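Local coordinates for beta-glucuronidase (Dictyoglomus thermophilum, PDB 6XXW), which probably hydrolyses beta-D-glucuronides as a glycoside hydrolase of family 2, releasing glucuronic acid from the non-reducing end, at residues T387-L392 and Y427-V431; N415-Y420 and I446-T450. All blocks are in the same frame, centred on the assembly; numbering follows the deposited sequence.

Contact 1 of 2, residues T387-L392 and Y427-V431; sequences TLEHHL and YFRRV
H391 and Y427 both carry CG anti to the backbone N (chi1 -159° in H391), and this swings the two rings into the space between helices 385-402 and 422-438, where they meet rim to rim. Their planes stand 53° apart, and neither ring lies over the face of the other. The hydroxyl OH of Y427 reaches the edge of the imidazole near its plane and hydrogen-bonds H391 ND1 at 2.7 Å; either atom could be the donor. On its other nitrogen, NE2, H391 has a weak hydrogen bond to the carbonyl of V413. The histidine is therefore held at both nitrogens, which would fix the rotation of its ring.

V431 covers one imidazole face. Its CG2 sits 3.9 Å from the centroid of the H391 ring, a CH-pi contact. L388 does the same for Y427: its CD1 lies over the phenol face, 4.1 Å from the Y427 ring centroid. That methyl also meets V431 CG2 at 3.5 Å, so this one methyl is wedged between the Y427 ring and V431.

The two helices are neighbours on the outer layer of the TIM barrel. The short segments run nearly parallel, with axes 10.3 Å apart and crossing at -24°. Beneath them, F428 and V431 pack on V413 of strand 408-415, so the contact joins two helices above a barrel strand.

Farther along, L392 CD2 rests 3.7 Å from R430 O. R430 closes the exposed margin. Its chain bends at chi2 and chi3, and L388 CD2 touches its CD at 3.9 Å and lies at the edge of the guanidinium. Near the tyrosine hydroxyl, T387 CG2 comes within 4.0 Å of Y427 OH, while T387 OG1 hydrogen-bonds the carbonyl of W147.

Contact 2 of 2, residues N415-Y420 and I446-T450; sequences NEAATY and IVENT
E416 lays its carboxylate against the side-chain amide of N449, the two planes stacked 22° apart, with E416 CD 3.4 Å from N449 ND2. Water 1 joins their ends, giving a proton to E416 OE2 and accepting one from ND2. This is the C-terminal rim of the TIM barrel, where the parallel strands 408-415 and 444-448 open into loops. The Asn-Glu pair N415-E416 at a strand end is consistent with the acid/base site of family 2 enzymes. A bound Tris molecule is hydrogen-bonded by E416 OE1 and N415 ND2. E416 OE2 also takes a hydrogen bond from N467, and N415 OD1 one from R338.

N415 and V447 form a parallel bridge, and just past the strand end E416 N donates to V447 O (2.7 Å, 171°). On the other face of the strand from V447, T419 OG1 gives its proton to the syn lone pair of E448 OE1. E448 OE2 is held by T455 and S458. Replacing E448 with an alanine is likely to leave the T419 hydroxyl without its acceptor and T455 and S458 without their shared oxygen. T450 OG1 lies 2.7 Å from T419 OG1 and 3.9 Å from Y420 CD2, near the plane of the tyrosine ring.

How the contacts relate
From the N terminus, the chain passes first along helix 385-402, which carries 387-392, then along strand 408-415 to the loop 415-420. Helix 422-438 follows with 427-431, and contact 1 closes there on the earlier helix. The chain then enters strand 444-448, and contact 2 closes when 446-450 meets 415-420. The two loops cross, since the segments alternate along the chain. Contact 1 ties two outer helices of the barrel; contact 2 ties two neighbouring strands and their loops at the C-terminal rim of the barrel, probably beside the active site. F428 of contact 1 reaches both segments of contact 2: its CE2 lies 3.8 Å from A417 CB, and its CE1 3.8 Å from I446 CD1.

Contact 1 of 2, residues T387-L392 and Y427-V431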
loop_
_atom_site.group_PDB
_atom_site.type_symbol
_atom_site.label_atom_id
_atom_site.label_comp_id
_atom_site.label_asym_id
_atom_site.label_seq_id
_atom_site.Cartn_x
_atom_site.Cartn_y
_atom_site.Cartn_z
ATOM N N THR A 387 -9.070 4.684 43.722
ATOM C CA THR A 387 -9.171 3.865 42.513
ATOM C C THR A 387 -9.924 2.575 42.795
ATOM O O THR A 387 -10.775 2.150 42.002
ATOM C CB THR A 387 -7.776 3.536 41.965
ATOM O OG1 THR A 387 -6.923 4.685 42.059
ATOM C CG2 THR A 387 -7.854 3.110 40.508
ATOM N N LEU A 388 -9.608 1.925 43.916
ATOM C CA LEU A 388 -10.284 0.683 44.274
ATOM C C LEU A 388 -11.784 0.906 44.419
ATOM O O LEU A 388 -12.592 0.133 43.890
ATOM C CB LEU A 388 -9.684 0.126 45.562
ATOM C CG LEU A 388 -10.347 -1.130 46.123
ATOM C CD1 LEU A 388 -10.295 -2.263 45.073
ATOM C CD2 LEU A 388 -9.671 -1.535 47.443
ATOM N N GLU A 389 -12.169 1.976 45.121
ATOM C CA GLU A 389 -13.581 2.312 45.268
ATOM C C GLU A 389 -14.271 2.427 43.911
ATOM O O GLU A 389 -15.374 1.905 43.717
ATOM C CB GLU A 389 -13.717 3.617 46.054
ATOM C CG GLU A 389 -15.104 3.867 46.613
ATOM C CD GLU A 389 -15.380 3.052 47.866
ATOM O OE1 GLU A 389 -14.500 2.256 48.264
ATOM O OE2 GLU A 389 -16.473 3.212 48.454
ATOM N N HIS A 390 -13.634 3.114 42.956
ATOM C CA HIS A 390 -14.208 3.236 41.616
ATOM C C HIS A 390 -14.295 1.878 40.930
ATOM O O HIS A 390 -15.311 1.549 40.305
ATOM C CB HIS A 390 -13.376 4.207 40.772
ATOM C CG HIS A 390 -13.875 4.370 39.365
ATOM N ND1 HIS A 390 -15.108 4.914 39.075
ATOM C CD2 HIS A 390 -13.301 4.081 38.169
ATOM C CE1 HIS A 390 -15.279 4.942 37.763
ATOM N NE2 HIS A 390 -14.198 4.441 37.190
ATOM N N HIS A 391 -13.232 1.076 41.036
ATOM C CA HIS A 391 -13.230 -0.251 40.427
ATOM C C HIS A 391 -14.381 -1.103 40.959
ATOM O O HIS A 391 -15.071 -1.788 40.188
ATOM C CB HIS A 391 -11.877 -0.909 40.692
ATOM C CG HIS A 391 -11.519 -2.019 39.747
ATOM N ND1 HIS A 391 -10.210 -2.414 39.541
ATOM C CD2 HIS A 391 -12.283 -2.842 38.990
ATOM C CE1 HIS A 391 -10.186 -3.425 38.691
ATOM N NE2 HIS A 391 -11.429 -3.696 38.330
ATOM N N LEU A 392 -14.610 -1.066 42.274
ATOM C CA LEU A 392 -15.702 -1.843 42.859
ATOM C C LEU A 392 -17.058 -1.346 42.377
ATOM O O LEU A 392 -17.962 -2.148 42.108
ATOM C CB LEU A 392 -15.635 -1.787 44.389
ATOM C CG LEU A 392 -14.384 -2.394 45.023
ATOM C CD1 LEU A 392 -14.267 -1.993 46.506
ATOM C CD2 LEU A 392 -14.322 -3.917 44.845
ATOM N N TYR A 427 -5.270 -5.078 46.625
ATOM C CA TYR A 427 -6.182 -4.429 45.686
ATOM C C TYR A 427 -7.061 -5.455 44.974
ATOM O O TYR A 427 -8.296 -5.359 44.995
ATOM C CB TYR A 427 -5.381 -3.587 44.685
ATOM C CG TYR A 427 -6.224 -2.853 43.665
ATOM C CD1 TYR A 427 -6.680 -3.495 42.523
ATOM C CD2 TYR A 427 -6.548 -1.517 43.836
ATOM C CE1 TYR A 427 -7.434 -2.826 41.586
ATOM C CE2 TYR A 427 -7.305 -0.844 42.908
ATOM C CZ TYR A 427 -7.754 -1.502 41.786
ATOM O OH TYR A 427 -8.516 -0.830 40.849
ATOM N N PHE A 428 -6.444 -6.464 44.359
ATOM C CA PHE A 428 -7.229 -7.353 43.509
ATOM C C PHE A 428 -7.980 -8.412 44.310
ATOM O O PHE A 428 -9.051 -8.856 43.884
ATOM C CB PHE A 428 -6.322 -7.981 42.452
ATOM C CG PHE A 428 -6.123 -7.093 41.251
ATOM C CD1 PHE A 428 -7.197 -6.790 40.422
ATOM C CD2 PHE A 428 -4.883 -6.523 40.983
ATOM C CE1 PHE A 428 -7.032 -5.955 39.317
ATOM C CE2 PHE A 428 -4.708 -5.680 39.887
ATOM C CZ PHE A 428 -5.792 -5.400 39.054
ATOM N N ARG A 429 -7.457 -8.824 45.469
ATOM C CA ARG A 429 -8.261 -9.662 46.354
ATOM C C ARG A 429 -9.629 -9.035 46.602
ATOM O O ARG A 429 -10.655 -9.721 46.546
ATOM C CB ARG A 429 -7.531 -9.889 47.679
ATOM C CG ARG A 429 -6.543 -11.057 47.648
ATOM C CD ARG A 429 -5.592 -11.015 48.847
ATOM N NE ARG A 429 -6.333 -11.112 50.102
ATOM C CZ ARG A 429 -6.357 -12.190 50.880
ATOM N NH1 ARG A 429 -5.671 -13.273 50.541
ATOM N NH2 ARG A 429 -7.077 -12.186 51.998
ATOM N N ARG A 430 -9.665 -7.726 46.865
ATOM C CA ARG A 430 -10.942 -7.067 47.130
ATOM C C ARG A 430 -11.803 -6.992 45.874
ATOM O O ARG A 430 -13.024 -7.176 45.940
ATOM C CB ARG A 430 -10.706 -5.665 47.691
ATOM C CG ARG A 430 -9.945 -5.648 49.019
ATOM C CD ARG A 430 -10.387 -4.471 49.892
ATOM N NE ARG A 430 -11.783 -4.106 49.660
ATOM C CZ ARG A 430 -12.830 -4.765 50.157
ATOM N NH1 ARG A 430 -12.647 -5.834 50.927
ATOM N NH2 ARG A 430 -14.063 -4.353 49.883
ATOM N N VAL A 431 -11.191 -6.686 44.725
ATOM C CA VAL A 431 -11.953 -6.633 43.477
ATOM C C VAL A 431 -12.541 -8.000 43.174
ATOM O O VAL A 431 -13.733 -8.136 42.859
ATOM C CB VAL A 431 -11.059 -6.150 42.317
ATOM C CG1 VAL A 431 -11.784 -6.312 40.994
ATOM C CG2 VAL A 431 -10.657 -4.702 42.527
#

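Contact 2 of 2, residues N415-Y420 and I446-T450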
loop_
_atom_site.group_PDB
_atom_site.type_symbol
_atom_site.label_atom_id
_atom_site.label_comp_id
_atom_site.label_asym_id
_atom_site.label_seq_id
_atom_site.Cartn_x
_atom_site.Cartn_y
_atom_site.Cartn_z
ATOM N N ASN A 415 -6.452 -5.953 32.831
ATOM C CA ASN A 415 -5.557 -6.360 31.748
ATOM C C ASN A 415 -4.164 -5.812 32.007
ATOM O O ASN A 415 -3.968 -4.593 32.009
ATOM C CB ASN A 415 -6.051 -5.862 30.391
ATOM C CG ASN A 415 -5.136 -6.279 29.251
ATOM O OD1 ASN A 415 -5.242 -7.395 28.735
ATOM N ND2 ASN A 415 -4.220 -5.385 28.854
ATOM N N GLU A 416 -3.197 -6.712 32.200
ATOM C CA GLU A 416 -1.780 -6.348 32.283
ATOM C C GLU A 416 -1.516 -5.294 33.354
ATOM O O GLU A 416 -0.775 -4.332 33.133
ATOM C CB GLU A 416 -1.255 -5.878 30.922
ATOM C CG GLU A 416 -1.324 -6.946 29.810
ATOM C CD GLU A 416 -0.588 -6.525 28.544
ATOM O OE1 GLU A 416 -0.418 -5.305 28.315
ATOM O OE2 GLU A 416 -0.172 -7.420 27.778
ATOM N N ALA A 417 -2.125 -5.469 34.525
ATOM C CA ALA A 417 -1.749 -4.660 35.674
ATOM C C ALA A 417 -0.386 -5.102 36.219
ATOM O O ALA A 417 0.127 -6.178 35.901
ATOM C CB ALA A 417 -2.811 -4.760 36.771
ATOM N N ALA A 418 0.188 -4.266 37.088
ATOM C CA ALA A 418 1.487 -4.566 37.709
ATOM C C ALA A 418 1.285 -5.493 38.911
ATOM O O ALA A 418 1.499 -5.135 40.073
ATOM C CB ALA A 418 2.208 -3.283 38.101
ATOM N N THR A 419 0.879 -6.729 38.597
ATOM C CA THR A 419 0.464 -7.715 39.585
ATOM C C THR A 419 1.634 -8.306 40.364
ATOM O O THR A 419 1.404 -9.097 41.283
ATOM C CB THR A 419 -0.308 -8.848 38.897
ATOM O OG1 THR A 419 0.488 -9.365 37.821
ATOM C CG2 THR A 419 -1.676 -8.358 38.351
ATOM N N TYR A 420 2.872 -7.963 40.010
ATOM C CA TYR A 420 4.032 -8.382 40.790
ATOM C C TYR A 420 4.225 -7.524 42.042
ATOM O O TYR A 420 4.971 -7.917 42.945
ATOM C CB TYR A 420 5.284 -8.341 39.897
ATOM C CG TYR A 420 5.456 -7.008 39.203
ATOM C CD1 TYR A 420 6.030 -5.933 39.869
ATOM C CD2 TYR A 420 5.007 -6.808 37.899
ATOM C CE1 TYR A 420 6.165 -4.698 39.255
ATOM C CE2 TYR A 420 5.138 -5.572 37.276
ATOM C CZ TYR A 420 5.725 -4.525 37.963
ATOM O OH TYR A 420 5.866 -3.292 37.370
ATOM N N ILE A 446 -8.200 -12.739 35.289
ATOM C CA ILE A 446 -7.452 -11.498 35.131
ATOM C C ILE A 446 -6.414 -11.755 34.051
ATOM O O ILE A 446 -5.833 -12.845 33.990
ATOM C CB ILE A 446 -6.786 -11.023 36.442
ATOM C CG1 ILE A 446 -6.086 -9.674 36.213
ATOM C CG2 ILE A 446 -5.754 -12.057 36.973
ATOM C CD1 ILE A 446 -5.678 -8.964 37.502
ATOM N N VAL A 447 -6.201 -10.782 33.168
ATOM C CA VAL A 447 -5.344 -10.997 32.005
ATOM C C VAL A 447 -3.952 -10.469 32.334
ATOM O O VAL A 447 -3.784 -9.294 32.683
ATOM C CB VAL A 447 -5.922 -10.351 30.735
ATOM C CG1 VAL A 447 -4.962 -10.560 29.557
ATOM C CG2 VAL A 447 -7.297 -10.957 30.404
ATOM N N GLU A 448 -2.961 -11.353 32.246
ATOM C CA GLU A 448 -1.631 -11.128 32.799
ATOM C C GLU A 448 -0.597 -11.002 31.692
ATOM O O GLU A 448 -0.636 -11.754 30.718
ATOM C CB GLU A 448 -1.206 -12.292 33.699
ATOM C CG GLU A 448 -2.062 -12.490 34.933
ATOM C CD GLU A 448 -1.492 -11.778 36.160
ATOM O OE1 GLU A 448 -0.795 -10.744 35.992
ATOM O OE2 GLU A 448 -1.750 -12.253 37.297
ATOM N N ASN A 449 0.361 -10.088 31.869
ATOM C CA ASN A 449 1.623 -10.193 31.147
ATOM C C ASN A 449 2.813 -10.308 32.091
ATOM O O ASN A 449 3.937 -10.502 31.620
ATOM C CB ASN A 449 1.805 -9.020 30.163
ATOM C CG ASN A 449 2.015 -7.683 30.851
ATOM O OD1 ASN A 449 1.785 -7.537 32.051
ATOM N ND2 ASN A 449 2.443 -6.686 30.074
ATOM N N THR A 450 2.586 -10.206 33.403
ATOM C CA THR A 450 3.580 -10.538 34.422
ATOM C C THR A 450 4.092 -11.966 34.225
ATOM O O THR A 450 3.409 -12.820 33.652
ATOM C CB THR A 450 2.943 -10.393 35.825
ATOM O OG1 THR A 450 2.443 -9.062 35.999
ATOM C CG2 THR A 450 3.930 -10.674 36.972
HETATM O O HOH W 1 2.296 -7.163 27.013
HETATM O O HOH W 2 -3.124 -8.021 35.131
HETATM O O HOH W 3 -0.113 -8.649 34.463
#